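Long-range contacts in branched-chain alpha-ketoacid decarboxylase (Lactococcus lactis, PDB 2VBF), which probably decarboxylates branched-chain and aromatic alpha-keto acids to aldehydes, using thiamine diphosphate and magnesium as cofactors: residues L32-E37 with E197-S202; L38-I43 with E62-I67; D319-I324 with I333-V338. All blocks are in the same frame, centred on the assembly; numbering follows the deposited sequence.

Contact 1. Residues L32-E37 with E197-S202; sequences LDRLHE and EKPALS
Lys198 opens the contact with a salt bridge to Asp33, its NZ lying 2.7 Å from Asp33 OD2. The two side chains cross at about a right angle, and the lysine, stretched out over most of its length, bends at its last torsion (chi4 -63°) to bring the ammonium to the syn side of the carboxylate, 35° out of its plane. Asp33 is shared more widely: OD2 also bonds to Tyr25 OH, and OD1 pairs with Arg61. The ammonium is thus one of several groups that hold this carboxylate.

Pro199 comes next and lies over one face of the Arg34 guanidinium, with Pro199 CB 3.5 Å from Arg34 CZ and above the centre of the flat group. The two side chains run past each other in opposite directions. Beyond Ala200, the carbonyl of Leu201 turns back to the arginine and is gripped end-on: Leu201 O accepts from Arg34 NH1 at 2.8 Å and from Arg34 NH2 at 3.1 Å, both donors keeping this oxygen close to the guanidinium plane. Bent at chi2 (-52°), the arginine chain runs out past Pro199 to this carbonyl. Its rotation is fixed further by Glu37, whose OE2 uses its syn lone pair to take a bond of 2.8 Å from Arg34 NH1, and by Asp170, which pairs with NE. At the end of the segment Ser202 CA lies 3.8 Å from Glu37 OE1, a loose contact.

The irregular segment 197-202, part of the link between helices 189-192 and 212-227, is thereby strapped across the C-terminal turns of helix 27-37 at the protein surface. Helix 165-179 meets the Arg34 side chain through Ile169 and Leu173, whereas on helix 27-37 Leu32 and Leu35 pack on strand 42-45.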
ATOM      1  N   LEU A  32       2.758 -20.861  15.699  1.00 13.42           N
ATOM      2  CA  LEU A  32       3.589 -21.397  14.640  1.00 13.73           C
ATOM      3  C   LEU A  32       3.307 -22.897  14.417  1.00 12.92           C
ATOM      4  O   LEU A  32       3.309 -23.367  13.281  1.00 14.37           O
ATOM      5  CB  LEU A  32       5.073 -21.106  14.920  1.00 12.71           C
ATOM      6  CG  LEU A  32       5.475 -19.613  14.857  1.00 13.96           C
ATOM      7  CD1 LEU A  32       6.887 -19.399  15.347  1.00 15.38           C
ATOM      8  CD2 LEU A  32       5.316 -19.085  13.435  1.00 16.40           C
ATOM      9  N   ASP A  33       3.017 -23.628  15.493  1.00 15.25           N
ATOM     10  CA  ASP A  33       2.628 -25.029  15.368  1.00 15.47           C
ATOM     11  C   ASP A  33       1.341 -25.164  14.545  1.00 14.62           C
ATOM     12  O   ASP A  33       1.262 -26.005  13.644  1.00 15.00           O
ATOM     13  CB  ASP A  33       2.448 -25.686  16.736  1.00 16.78           C
ATOM     14  CG  ASP A  33       3.759 -26.212  17.330  1.00 18.07           C
ATOM     15  OD1 ASP A  33       4.800 -26.202  16.652  1.00 20.45           O
ATOM     16  OD2 ASP A  33       3.739 -26.649  18.496  1.00 23.46           O
ATOM     17  N   ARG A  34       0.352 -24.319  14.839  1.00 15.19           N
ATOM     18  CA  ARG A  34      -0.917 -24.344  14.110  1.00 15.42           C
ATOM     19  C   ARG A  34      -0.729 -23.966  12.644  1.00 15.11           C
ATOM     20  O   ARG A  34      -1.329 -24.579  11.773  1.00 16.08           O
ATOM     21  CB  ARG A  34      -1.951 -23.423  14.749  1.00 16.09           C
ATOM     22  CG  ARG A  34      -2.492 -23.896  16.104  1.00 15.01           C
ATOM     23  CD  ARG A  34      -3.012 -25.336  16.056  1.00 17.09           C
ATOM     24  NE  ARG A  34      -4.009 -25.607  17.093  1.00 17.51           N
ATOM     25  CZ  ARG A  34      -4.583 -26.795  17.297  1.00 18.26           C
ATOM     26  NH1 ARG A  34      -4.245 -27.847  16.570  1.00 19.27           N
ATOM     27  NH2 ARG A  34      -5.488 -26.944  18.253  1.00 19.46           N
ATOM     28  N   LEU A  35       0.107 -22.961  12.371  1.00 15.33           N
ATOM     29  CA  LEU A  35       0.423 -22.604  10.985  1.00 16.01           C
ATOM     30  C   LEU A  35       1.085 -23.767  10.247  1.00 15.68           C
ATOM     31  O   LEU A  35       0.746 -24.054   9.101  1.00 16.56           O
ATOM     32  CB  LEU A  35       1.292 -21.340  10.915  1.00 16.44           C
ATOM     33  CG  LEU A  35       0.666 -20.064  11.484  1.00 15.87           C
ATOM     34  CD1 LEU A  35       1.666 -18.918  11.310  1.00 16.88           C
ATOM     35  CD2 LEU A  35      -0.699 -19.725  10.844  1.00 15.60           C
ATOM     36  N   HIS A  36       2.021 -24.447  10.901  1.00 17.31           N
ATOM     37  CA  HIS A  36       2.613 -25.664  10.337  1.00 17.66           C
ATOM     38  C   HIS A  36       1.558 -26.718   9.991  1.00 17.32           C
ATOM     39  O   HIS A  36       1.618 -27.331   8.930  1.00 17.63           O
ATOM     40  CB  HIS A  36       3.638 -26.267  11.292  1.00 18.49           C
ATOM     41  CG  HIS A  36       4.129 -27.616  10.867  1.00 20.43           C
ATOM     42  ND1 HIS A  36       5.028 -27.787   9.836  1.00 22.73           N
ATOM     43  CD2 HIS A  36       3.836 -28.857  11.324  1.00 21.93           C
ATOM     44  CE1 HIS A  36       5.273 -29.076   9.681  1.00 22.97           C
ATOM     45  NE2 HIS A  36       4.555 -29.748  10.565  1.00 21.07           N
ATOM     46  N   GLU A  37       0.594 -26.926  10.888  1.00 17.80           N
ATOM     47  CA  GLU A  37      -0.490 -27.880  10.648  1.00 19.33           C
ATOM     48  C   GLU A  37      -1.284 -27.548   9.387  1.00 18.36           C
ATOM     49  O   GLU A  37      -1.786 -28.449   8.704  1.00 17.42           O
ATOM     50  CB  GLU A  37      -1.486 -27.901  11.801  1.00 19.47           C
ATOM     51  CG  GLU A  37      -1.030 -28.490  13.097  1.00 23.50           C
ATOM     52  CD  GLU A  37      -2.158 -28.490  14.123  1.00 23.19           C
ATOM     53  OE1 GLU A  37      -3.343 -28.533  13.722  1.00 29.70           O
ATOM     54  OE2 GLU A  37      -1.858 -28.451  15.327  1.00 28.53           O
ATOM     55  N   GLU A 197       0.381 -24.284  26.486  1.00 26.48           N
ATOM     56  CA  GLU A 197       0.508 -25.735  26.378  1.00 28.01           C
ATOM     57  C   GLU A 197       0.315 -26.161  24.920  1.00 29.16           C
ATOM     58  O   GLU A 197      -0.560 -25.641  24.228  1.00 27.74           O
ATOM     59  CB  GLU A 197      -0.534 -26.421  27.263  1.00 29.69           C
ATOM     60  N   LYS A 198       1.145 -27.093  24.459  1.00 31.01           N
ATOM     61  CA  LYS A 198       1.013 -27.665  23.122  1.00 33.05           C
ATOM     62  C   LYS A 198      -0.425 -28.076  22.830  1.00 33.45           C
ATOM     63  O   LYS A 198      -1.125 -28.533  23.737  1.00 33.92           O
ATOM     64  CB  LYS A 198       1.908 -28.901  22.966  1.00 34.86           C
ATOM     65  CG  LYS A 198       3.205 -28.647  22.230  1.00 36.05           C
ATOM     66  CD  LYS A 198       3.809 -29.953  21.722  1.00 36.58           C
ATOM     67  CE  LYS A 198       5.001 -29.694  20.816  1.00 37.83           C
ATOM     68  NZ  LYS A 198       4.597 -28.941  19.595  1.00 37.46           N
ATOM     69  N   PRO A 199      -0.871 -27.926  21.565  1.00 33.87           N
ATOM     70  CA  PRO A 199      -2.233 -28.360  21.249  1.00 34.89           C
ATOM     71  C   PRO A 199      -2.429 -29.871  21.414  1.00 35.61           C
ATOM     72  O   PRO A 199      -1.578 -30.660  21.003  1.00 34.65           O
ATOM     73  CB  PRO A 199      -2.427 -27.948  19.779  1.00 34.19           C
ATOM     74  CG  PRO A 199      -1.249 -27.160  19.386  1.00 34.34           C
ATOM     75  CD  PRO A 199      -0.170 -27.364  20.397  1.00 34.14           C
ATOM     76  N   ALA A 200      -3.553 -30.254  22.012  1.00 37.47           N
ATOM     77  CA  ALA A 200      -3.881 -31.662  22.231  1.00 37.96           C
ATOM     78  C   ALA A 200      -4.441 -32.316  20.965  1.00 38.54           C
ATOM     79  O   ALA A 200      -4.119 -33.466  20.660  1.00 40.10           O
ATOM     80  CB  ALA A 200      -4.878 -31.795  23.381  1.00 38.81           C
ATOM     81  N   LEU A 201      -5.275 -31.581  20.235  1.00 38.01           N
ATOM     82  CA  LEU A 201      -5.932 -32.107  19.042  1.00 38.63           C
ATOM     83  C   LEU A 201      -5.642 -31.228  17.835  1.00 38.08           C
ATOM     84  O   LEU A 201      -5.327 -30.057  17.986  1.00 37.70           O
ATOM     85  CB  LEU A 201      -7.441 -32.179  19.269  1.00 38.47           C
ATOM     86  CG  LEU A 201      -7.919 -33.084  20.407  1.00 39.53           C
ATOM     87  CD1 LEU A 201      -9.432 -33.065  20.452  1.00 39.59           C
ATOM     88  CD2 LEU A 201      -7.408 -34.505  20.245  1.00 39.29           C
ATOM     89  N   SER A 202      -5.754 -31.798  16.639  1.00 38.77           N
ATOM     90  CA  SER A 202      -5.575 -31.034  15.408  1.00 39.66           C
ATOM     91  C   SER A 202      -6.789 -30.146  15.144  1.00 40.24           C
ATOM     92  O   SER A 202      -7.881 -30.402  15.663  1.00 39.01           O
ATOM     93  CB  SER A 202      -5.329 -31.966  14.218  1.00 40.14           C
ATOM     94  OG  SER A 202      -6.440 -32.812  13.991  1.00 39.92           O
TER

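Contact 2. Residues L38-I43 with E62-I67; sequences LGIEEI and EDMKWI
Glu42 and Ile43 pair with Lys65 and Trp66 as neighbouring parallel strands of a beta-alpha-beta unit, in which helix 52-60 links strand 42-45 to the edge strand 65-68 of the N-terminal thiamine diphosphate-binding domain. Backbone hydrogen bonds set the register. Lys65 N donates to Glu41 O at 3.0 Å, Ile43 N to Lys65 O at 2.9 Å, and Ile67 N to Ile43 O in a nearly straight bond (176° at the hydrogen). Ahead of the paired residues, one water donates to both Ile40 O and Asp63 O, bridging the chains where they diverge.

Among the buried apolar side chains, Met64 meets Ile40 and Ile43. Its side chain adopts two conformations; in the one described here it leaves beside its own carbonyl (chi1 -167°) and folds back against segment 38-43, where Met64 SD lies 3.9 Å from Ile43 CG1 and near Ile40 CG2. Ile43 also meets Trp66 at about a right angle, CG2 touching CZ3 of the indole. Helix 52-60 packs on both Ile43 and Trp66, and Tyr495 of the second subunit reaches the tryptophan.

The charged side chains find their partners mainly outside the pair: Glu41 with Lys86, Glu42 with Tyr82, Asp63 with Arg61 and Lys65 with Glu468. On the side of the sheet occupied by Glu42 and Lys65, the glutamate chain runs beside Ile67, pointing the same way, and bends at chi2 (87°); its methylene CG rests 3.5 Å from Ile67 CD1.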
ATOM      1  N   LEU A  38      -1.423 -26.249   9.111  1.00 17.97           N
ATOM      2  CA  LEU A  38      -2.109 -25.774   7.905  1.00 17.23           C
ATOM      3  C   LEU A  38      -1.293 -25.952   6.618  1.00 16.61           C
ATOM      4  O   LEU A  38      -1.801 -25.670   5.529  1.00 17.53           O
ATOM      5  CB  LEU A  38      -2.499 -24.297   8.060  1.00 18.23           C
ATOM      6  CG  LEU A  38      -3.502 -23.945   9.163  1.00 19.28           C
ATOM      7  CD1 LEU A  38      -3.677 -22.420   9.280  1.00 20.16           C
ATOM      8  CD2 LEU A  38      -4.846 -24.629   8.918  1.00 20.98           C
ATOM      9  N   GLY A  39      -0.043 -26.410   6.735  1.00 15.38           N
ATOM     10  CA  GLY A  39       0.818 -26.652   5.583  1.00 15.70           C
ATOM     11  C   GLY A  39       1.691 -25.474   5.185  1.00 15.24           C
ATOM     12  O   GLY A  39       2.349 -25.521   4.139  1.00 15.99           O
ATOM     13  N   ILE A  40       1.700 -24.430   6.010  1.00 15.14           N
ATOM     14  CA  ILE A  40       2.499 -23.237   5.757  1.00 14.96           C
ATOM     15  C   ILE A  40       3.955 -23.510   6.147  1.00 15.00           C
ATOM     16  O   ILE A  40       4.247 -23.893   7.284  1.00 15.32           O
ATOM     17  CB  ILE A  40       1.950 -21.986   6.518  1.00 14.46           C
ATOM     18  CG1 ILE A  40       0.499 -21.696   6.100  1.00 14.08           C
ATOM     19  CG2 ILE A  40       2.816 -20.745   6.243  1.00 14.71           C
ATOM     20  CD1 ILE A  40      -0.241 -20.728   7.027  1.00 13.58           C
ATOM     21  N   GLU A  41       4.851 -23.292   5.186  1.00 15.96           N
ATOM     22  CA  GLU A  41       6.284 -23.540   5.363  1.00 17.14           C
ATOM     23  C   GLU A  41       7.131 -22.271   5.231  1.00 15.40           C
ATOM     24  O   GLU A  41       8.353 -22.298   5.413  1.00 14.54           O
ATOM     25  CB  GLU A  41       6.722 -24.591   4.342  1.00 17.90           C
ATOM     26  CG  GLU A  41       6.081 -25.968   4.600  1.00 19.30           C
ATOM     27  CD  GLU A  41       6.289 -26.959   3.467  1.00 22.69           C
ATOM     28  OE1 GLU A  41       7.035 -26.678   2.513  1.00 25.96           O
ATOM     29  OE2 GLU A  41       5.689 -28.048   3.530  1.00 28.97           O
ATOM     30  N   GLU A  42       6.468 -21.157   4.911  1.00 14.44           N
ATOM     31  CA  GLU A  42       7.123 -19.875   4.685  1.00 14.52           C
ATOM     32  C   GLU A  42       6.188 -18.792   5.189  1.00 14.74           C
ATOM     33  O   GLU A  42       4.989 -18.892   4.965  1.00 13.78           O
ATOM     34  CB  GLU A  42       7.386 -19.650   3.182  1.00 14.70           C
ATOM     35  CG  GLU A  42       8.611 -20.359   2.607  1.00 16.82           C
ATOM     36  CD  GLU A  42       8.365 -21.785   2.131  1.00 18.00           C
ATOM     37  OE1 GLU A  42       7.205 -22.220   1.953  1.00 14.89           O
ATOM     38  OE2 GLU A  42       9.369 -22.487   1.896  1.00 21.02           O
ATOM     39  N   ILE A  43       6.736 -17.769   5.853  1.00 13.29           N
ATOM     40  CA  ILE A  43       5.957 -16.609   6.307  1.00 12.15           C
ATOM     41  C   ILE A  43       6.558 -15.356   5.701  1.00 11.88           C
ATOM     42  O   ILE A  43       7.774 -15.139   5.765  1.00 11.36           O
ATOM     43  CB  ILE A  43       5.919 -16.486   7.852  1.00 12.53           C
ATOM     44  CG1 ILE A  43       5.263 -17.739   8.440  1.00 14.20           C
ATOM     45  CG2 ILE A  43       5.195 -15.217   8.308  1.00 12.08           C
ATOM     46  CD1 ILE A  43       5.084 -17.740   9.952  1.00 15.15           C
ATOM     47  N   GLU A  62      12.736 -25.024  12.581  1.00 25.59           N
ATOM     48  CA  GLU A  62      13.395 -25.786  11.504  1.00 25.90           C
ATOM     49  C   GLU A  62      12.496 -25.973  10.294  1.00 25.83           C
ATOM     50  O   GLU A  62      12.995 -26.208   9.186  1.00 28.35           O
ATOM     51  CB  GLU A  62      13.876 -27.168  11.960  1.00 28.33           C
ATOM     52  CG  GLU A  62      12.823 -28.029  12.643  1.00 30.28           C
ATOM     53  CD  GLU A  62      12.916 -27.939  14.145  1.00 33.62           C
ATOM     54  OE1 GLU A  62      13.173 -26.821  14.641  1.00 34.23           O
ATOM     55  OE2 GLU A  62      12.764 -28.985  14.828  1.00 36.28           O
ATOM     56  N   ASP A  63      11.182 -25.858  10.507  1.00 23.06           N
ATOM     57  CA  ASP A  63      10.186 -26.258   9.514  1.00 22.45           C
ATOM     58  C   ASP A  63       9.485 -25.071   8.852  1.00 21.33           C
ATOM     59  O   ASP A  63       8.508 -25.257   8.119  1.00 21.75           O
ATOM     60  CB  ASP A  63       9.128 -27.154  10.180  1.00 22.77           C
ATOM     61  CG  ASP A  63       8.344 -26.436  11.266  1.00 24.02           C
ATOM     62  OD1 ASP A  63       8.697 -25.296  11.621  1.00 25.53           O
ATOM     63  OD2 ASP A  63       7.368 -27.013  11.779  1.00 24.17           O
ATOM     64  N   MET A  64      10.015 -23.876   9.091  1.00 20.42           N
ATOM     65  CA  MET A  64       9.378 -22.621   8.665  0.50 20.85           C
ATOM     66  C   MET A  64      10.462 -21.604   8.330  1.00 21.08           C
ATOM     67  O   MET A  64      11.399 -21.433   9.102  1.00 22.96           O
ATOM     68  CB  MET A  64       8.512 -22.066   9.804  0.50 20.30           C
ATOM     69  CG  MET A  64       7.552 -20.944   9.424  0.50 20.64           C
ATOM     70  SD  MET A  64       6.033 -21.543   8.646  0.50 17.39           S
ATOM     71  CE  MET A  64       5.234 -22.399  10.010  0.50 18.56           C
ATOM     72  N   LYS A  65      10.314 -20.916   7.197  1.00 18.95           N
ATOM     73  CA  LYS A  65      11.285 -19.917   6.783  1.00 18.95           C
ATOM     74  C   LYS A  65      10.649 -18.527   6.749  1.00 16.94           C
ATOM     75  O   LYS A  65       9.566 -18.357   6.200  1.00 16.43           O
ATOM     76  CB  LYS A  65      11.836 -20.261   5.394  1.00 20.58           C
ATOM     77  CG  LYS A  65      13.079 -19.465   5.025  1.00 23.39           C
ATOM     78  CD  LYS A  65      13.514 -19.707   3.591  1.00 24.30           C
ATOM     79  CE  LYS A  65      14.625 -18.732   3.183  1.00 25.22           C
ATOM     80  NZ  LYS A  65      15.262 -19.078   1.879  1.00 27.77           N
ATOM     81  N   TRP A  66      11.340 -17.547   7.328  1.00 15.26           N
ATOM     82  CA  TRP A  66      11.002 -16.138   7.135  1.00 14.85           C
ATOM     83  C   TRP A  66      11.476 -15.708   5.748  1.00 14.16           C
ATOM     84  O   TRP A  66      12.654 -15.879   5.395  1.00 14.07           O
ATOM     85  CB  TRP A  66      11.662 -15.268   8.198  1.00 12.98           C
ATOM     86  CG  TRP A  66      11.473 -13.798   7.990  1.00 12.19           C
ATOM     87  CD1 TRP A  66      12.424 -12.892   7.636  1.00 12.52           C
ATOM     88  CD2 TRP A  66      10.248 -13.077   8.107  1.00 12.62           C
ATOM     89  NE1 TRP A  66      11.864 -11.635   7.541  1.00 13.33           N
ATOM     90  CE2 TRP A  66      10.524 -11.729   7.818  1.00 11.13           C
ATOM     91  CE3 TRP A  66       8.944 -13.439   8.430  1.00 11.73           C
ATOM     92  CZ2 TRP A  66       9.540 -10.739   7.864  1.00 11.73           C
ATOM     93  CZ3 TRP A  66       7.969 -12.468   8.466  1.00 12.94           C
ATOM     94  CH2 TRP A  66       8.269 -11.127   8.193  1.00 12.42           C
ATOM     95  N   ILE A  67      10.563 -15.129   4.968  1.00 13.73           N
ATOM     96  CA  ILE A  67      10.912 -14.535   3.686  1.00 13.80           C
ATOM     97  C   ILE A  67      10.462 -13.075   3.720  1.00 13.39           C
ATOM     98  O   ILE A  67       9.299 -12.768   3.460  1.00 12.84           O
ATOM     99  CB  ILE A  67      10.310 -15.316   2.516  1.00 14.01           C
ATOM    100  CG1 ILE A  67      10.799 -16.776   2.580  1.00 15.40           C
ATOM    101  CG2 ILE A  67      10.704 -14.680   1.178  1.00 14.15           C
ATOM    102  CD1 ILE A  67      10.473 -17.603   1.376  1.00 16.46           C
TER
HETATM  103  O   HOH W   1       5.943 -25.711   8.405  1.00 28.15           O

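Contact 3. Residues D319-I324 with I333-V338; sequences DENKMI and IFNKVV
The Phe334 ring receives Ile324 on one face: Ile324 CG1 sits 4.1 Å from the ring centroid, displaced toward the rim, in a CH-pi contact, and Ile324 CD1 reaches Phe334 CE2. At the ring edge, CE1 approaches the carbonyl carbon of Lys322 at 3.7 Å. Two amides, their planes 74° apart, also meet. Asn335 ND2 donates to Asn321 OD1 at 2.7 Å, in the plane of the accepting carbonyl, while Asn335 OD1 lies against the methylenes of Glu320.

Phe334 N donates to Met323 O at 2.9 Å, tying the turn to strand 323-326. A water beside this bond accepts from Asn335 N and lies within hydrogen-bonding distance of Glu320 O and Met323 O. Phe334 and Asn335, both with the positive phi that a type I' turn requires, are the central residues of the turn of a beta hairpin formed by strands 331-333 and 336-338; chi1 of Phe334 (-56°) sets the ring beside Ile324. Segment 319-324 is itself shaped by an Asx turn, Asp319 OD1 accepting from Asn321 N.

Ile324 and Ile333 form a non-hydrogen-bonded antiparallel pair, with Ile324 CG1 4.0 Å from Ile333 CG2. In the mixed sheet of the central domain, strand 331-333 lies between strand 323-326 and the edge strand 336-338; strand 298-302 flanks 323-326 on its other side, and helix 212-227 packs on Ile324, Ile333 and Phe334.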
ATOM      1  N   ASP A 319     -29.430 -20.423 -17.356  1.00 20.82           N
ATOM      2  CA  ASP A 319     -30.804 -20.555 -16.869  1.00 21.15           C
ATOM      3  C   ASP A 319     -30.874 -21.225 -15.487  1.00 20.95           C
ATOM      4  O   ASP A 319     -30.661 -22.426 -15.346  1.00 20.05           O
ATOM      5  CB  ASP A 319     -31.616 -21.359 -17.895  1.00 20.99           C
ATOM      6  CG  ASP A 319     -33.108 -21.318 -17.648  1.00 22.72           C
ATOM      7  OD1 ASP A 319     -33.562 -20.944 -16.543  1.00 25.01           O
ATOM      8  OD2 ASP A 319     -33.838 -21.663 -18.597  1.00 27.26           O
ATOM      9  N   GLU A 320     -31.170 -20.415 -14.471  1.00 21.66           N
ATOM     10  CA  GLU A 320     -31.432 -20.881 -13.105  1.00 22.56           C
ATOM     11  C   GLU A 320     -32.408 -22.060 -13.019  1.00 20.53           C
ATOM     12  O   GLU A 320     -32.256 -22.938 -12.170  1.00 19.91           O
ATOM     13  CB  GLU A 320     -31.943 -19.703 -12.248  1.00 24.86           C
ATOM     14  CG  GLU A 320     -33.173 -18.938 -12.824  1.00 29.49           C
ATOM     15  CD  GLU A 320     -32.882 -18.164 -14.126  1.00 32.86           C
ATOM     16  OE1 GLU A 320     -31.754 -17.640 -14.292  1.00 35.91           O
ATOM     17  OE2 GLU A 320     -33.784 -18.098 -14.997  1.00 38.04           O
ATOM     18  N   ASN A 321     -33.403 -22.095 -13.912  1.00 20.28           N
ATOM     19  CA  ASN A 321     -34.409 -23.163 -13.896  1.00 20.40           C
ATOM     20  C   ASN A 321     -33.850 -24.534 -14.276  1.00 20.27           C
ATOM     21  O   ASN A 321     -34.485 -25.551 -14.003  1.00 19.89           O
ATOM     22  CB  ASN A 321     -35.577 -22.823 -14.824  1.00 21.58           C
ATOM     23  CG  ASN A 321     -36.284 -21.546 -14.427  1.00 23.41           C
ATOM     24  OD1 ASN A 321     -36.558 -21.318 -13.251  1.00 27.52           O
ATOM     25  ND2 ASN A 321     -36.585 -20.705 -15.408  1.00 26.49           N
ATOM     26  N   LYS A 322     -32.666 -24.542 -14.894  1.00 19.01           N
ATOM     27  CA  LYS A 322     -31.986 -25.761 -15.320  1.00 19.95           C
ATOM     28  C   LYS A 322     -30.680 -25.975 -14.548  1.00 19.11           C
ATOM     29  O   LYS A 322     -29.807 -26.708 -15.014  1.00 19.18           O
ATOM     30  CB  LYS A 322     -31.650 -25.671 -16.817  1.00 21.20           C
ATOM     31  CG  LYS A 322     -32.827 -25.450 -17.746  1.00 24.47           C
ATOM     32  CD  LYS A 322     -32.342 -25.188 -19.175  1.00 25.00           C
ATOM     33  CE  LYS A 322     -33.382 -24.418 -20.009  1.00 27.75           C
ATOM     34  NZ  LYS A 322     -34.151 -25.268 -20.965  1.00 30.35           N
ATOM     35  N   MET A 323     -30.551 -25.365 -13.369  1.00 17.48           N
ATOM     36  CA  MET A 323     -29.251 -25.283 -12.696  1.00 18.15           C
ATOM     37  C   MET A 323     -29.276 -25.750 -11.250  1.00 17.40           C
ATOM     38  O   MET A 323     -30.241 -25.495 -10.528  1.00 18.45           O
ATOM     39  CB  MET A 323     -28.773 -23.832 -12.728  1.00 17.80           C
ATOM     40  CG  MET A 323     -27.375 -23.591 -12.146  1.00 18.44           C
ATOM     41  SD  MET A 323     -26.989 -21.836 -12.038  1.00 20.31           S
ATOM     42  CE  MET A 323     -26.741 -21.432 -13.774  1.00 19.66           C
ATOM     43  N   ILE A 324     -28.210 -26.439 -10.849  1.00 16.70           N
ATOM     44  CA  ILE A 324     -27.838 -26.579  -9.443  1.00 16.66           C
ATOM     45  C   ILE A 324     -26.497 -25.854  -9.283  1.00 15.89           C
ATOM     46  O   ILE A 324     -25.510 -26.221  -9.927  1.00 14.96           O
ATOM     47  CB  ILE A 324     -27.708 -28.050  -9.029  1.00 17.64           C
ATOM     48  CG1 ILE A 324     -29.084 -28.722  -9.015  1.00 17.73           C
ATOM     49  CG2 ILE A 324     -27.067 -28.181  -7.637  1.00 17.80           C
ATOM     50  CD1 ILE A 324     -29.037 -30.203  -8.922  1.00 17.46           C
ATOM     51  N   ILE A 333     -30.833 -24.906  -5.799  1.00 21.26           N
ATOM     52  CA  ILE A 333     -31.228 -26.178  -6.410  1.00 21.76           C
ATOM     53  C   ILE A 333     -32.493 -25.906  -7.205  1.00 22.05           C
ATOM     54  O   ILE A 333     -33.591 -25.866  -6.644  1.00 20.06           O
ATOM     55  CB  ILE A 333     -31.511 -27.283  -5.362  1.00 22.81           C
ATOM     56  CG1 ILE A 333     -30.372 -27.395  -4.347  1.00 24.86           C
ATOM     57  CG2 ILE A 333     -31.732 -28.625  -6.039  1.00 21.99           C
ATOM     58  CD1 ILE A 333     -30.460 -26.389  -3.249  1.00 27.36           C
ATOM     59  N   PHE A 334     -32.341 -25.686  -8.507  1.00 20.93           N
ATOM     60  CA  PHE A 334     -33.477 -25.338  -9.356  1.00 23.00           C
ATOM     61  C   PHE A 334     -34.333 -24.262  -8.679  1.00 24.04           C
ATOM     62  O   PHE A 334     -35.539 -24.445  -8.465  1.00 25.57           O
ATOM     63  CB  PHE A 334     -34.295 -26.592  -9.694  1.00 22.72           C
ATOM     64  CG  PHE A 334     -33.483 -27.673 -10.343  1.00 22.51           C
ATOM     65  CD1 PHE A 334     -32.858 -27.439 -11.558  1.00 23.20           C
ATOM     66  CD2 PHE A 334     -33.319 -28.915  -9.737  1.00 22.04           C
ATOM     67  CE1 PHE A 334     -32.091 -28.426 -12.173  1.00 22.87           C
ATOM     68  CE2 PHE A 334     -32.550 -29.900 -10.339  1.00 21.79           C
ATOM     69  CZ  PHE A 334     -31.935 -29.654 -11.563  1.00 23.19           C
ATOM     70  N   ASN A 335     -33.673 -23.162  -8.314  1.00 24.50           N
ATOM     71  CA  ASN A 335     -34.293 -21.957  -7.730  1.00 25.03           C
ATOM     72  C   ASN A 335     -34.576 -22.002  -6.238  1.00 25.51           C
ATOM     73  O   ASN A 335     -34.894 -20.970  -5.669  1.00 27.04           O
ATOM     74  CB  ASN A 335     -35.610 -21.572  -8.424  1.00 26.35           C
ATOM     75  CG  ASN A 335     -35.441 -21.359  -9.914  1.00 27.11           C
ATOM     76  OD1 ASN A 335     -34.612 -20.554 -10.344  1.00 30.22           O
ATOM     77  ND2 ASN A 335     -36.224 -22.084 -10.710  1.00 28.03           N
ATOM     78  N   LYS A 336     -34.432 -23.165  -5.608  1.00 25.23           N
ATOM     79  CA  LYS A 336     -34.615 -23.279  -4.162  1.00 25.98           C
ATOM     80  C   LYS A 336     -33.286 -22.967  -3.481  1.00 24.76           C
ATOM     81  O   LYS A 336     -32.320 -23.707  -3.640  1.00 24.35           O
ATOM     82  CB  LYS A 336     -35.076 -24.687  -3.776  1.00 26.86           C
ATOM     83  CG  LYS A 336     -35.397 -24.861  -2.284  1.00 28.24           C
ATOM     84  CD  LYS A 336     -35.090 -26.279  -1.793  1.00 29.78           C
ATOM     85  CE  LYS A 336     -35.268 -26.396  -0.285  1.00 30.83           C
ATOM     86  NZ  LYS A 336     -34.520 -27.548   0.284  1.00 32.03           N
ATOM     87  N   VAL A 337     -33.247 -21.876  -2.716  1.00 25.10           N
ATOM     88  CA  VAL A 337     -32.028 -21.477  -2.013  1.00 25.46           C
ATOM     89  C   VAL A 337     -31.855 -22.337  -0.769  1.00 26.44           C
ATOM     90  O   VAL A 337     -32.807 -22.537  -0.004  1.00 27.26           O
ATOM     91  CB  VAL A 337     -32.044 -19.987  -1.600  1.00 25.21           C
ATOM     92  CG1 VAL A 337     -30.768 -19.628  -0.835  1.00 25.71           C
ATOM     93  CG2 VAL A 337     -32.204 -19.092  -2.811  1.00 26.02           C
ATOM     94  N   VAL A 338     -30.645 -22.854  -0.580  1.00 25.98           N
ATOM     95  CA  VAL A 338     -30.294 -23.618   0.617  1.00 28.08           C
ATOM     96  C   VAL A 338     -28.994 -23.074   1.197  1.00 29.51           C
ATOM     97  O   VAL A 338     -28.128 -22.584   0.461  1.00 28.88           O
ATOM     98  CB  VAL A 338     -30.144 -25.127   0.320  1.00 28.22           C
ATOM     99  CG1 VAL A 338     -31.448 -25.700  -0.207  1.00 30.38           C
ATOM    100  CG2 VAL A 338     -29.023 -25.379  -0.678  1.00 29.35           C
TER
HETATM  101  O   HOH W   2     -31.043 -22.814  -9.576  1.00 15.85           O

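Contacts 1 and 2 share a neighbourhood in the N-terminal part of the enzyme, their centres 14 Å apart. Helix 27-37 precedes strand 42-45 in the chain, with a short turn between, and His36 from the helix of contact 1 packs on Asp63 of contact 2. Contact 3 lies some 41 Å from contact 1, centre to centre, in the central domain. Contact 1 is a surface clasp dominated by charged groups and a doubly gripped carbonyl, whereas contact 2, partly buried, relies on parallel-strand bonds and apolar side chains. Contact 3 is also partly buried but combines a short antiparallel pairing with a turn, an aromatic ring and an exposed amide pair.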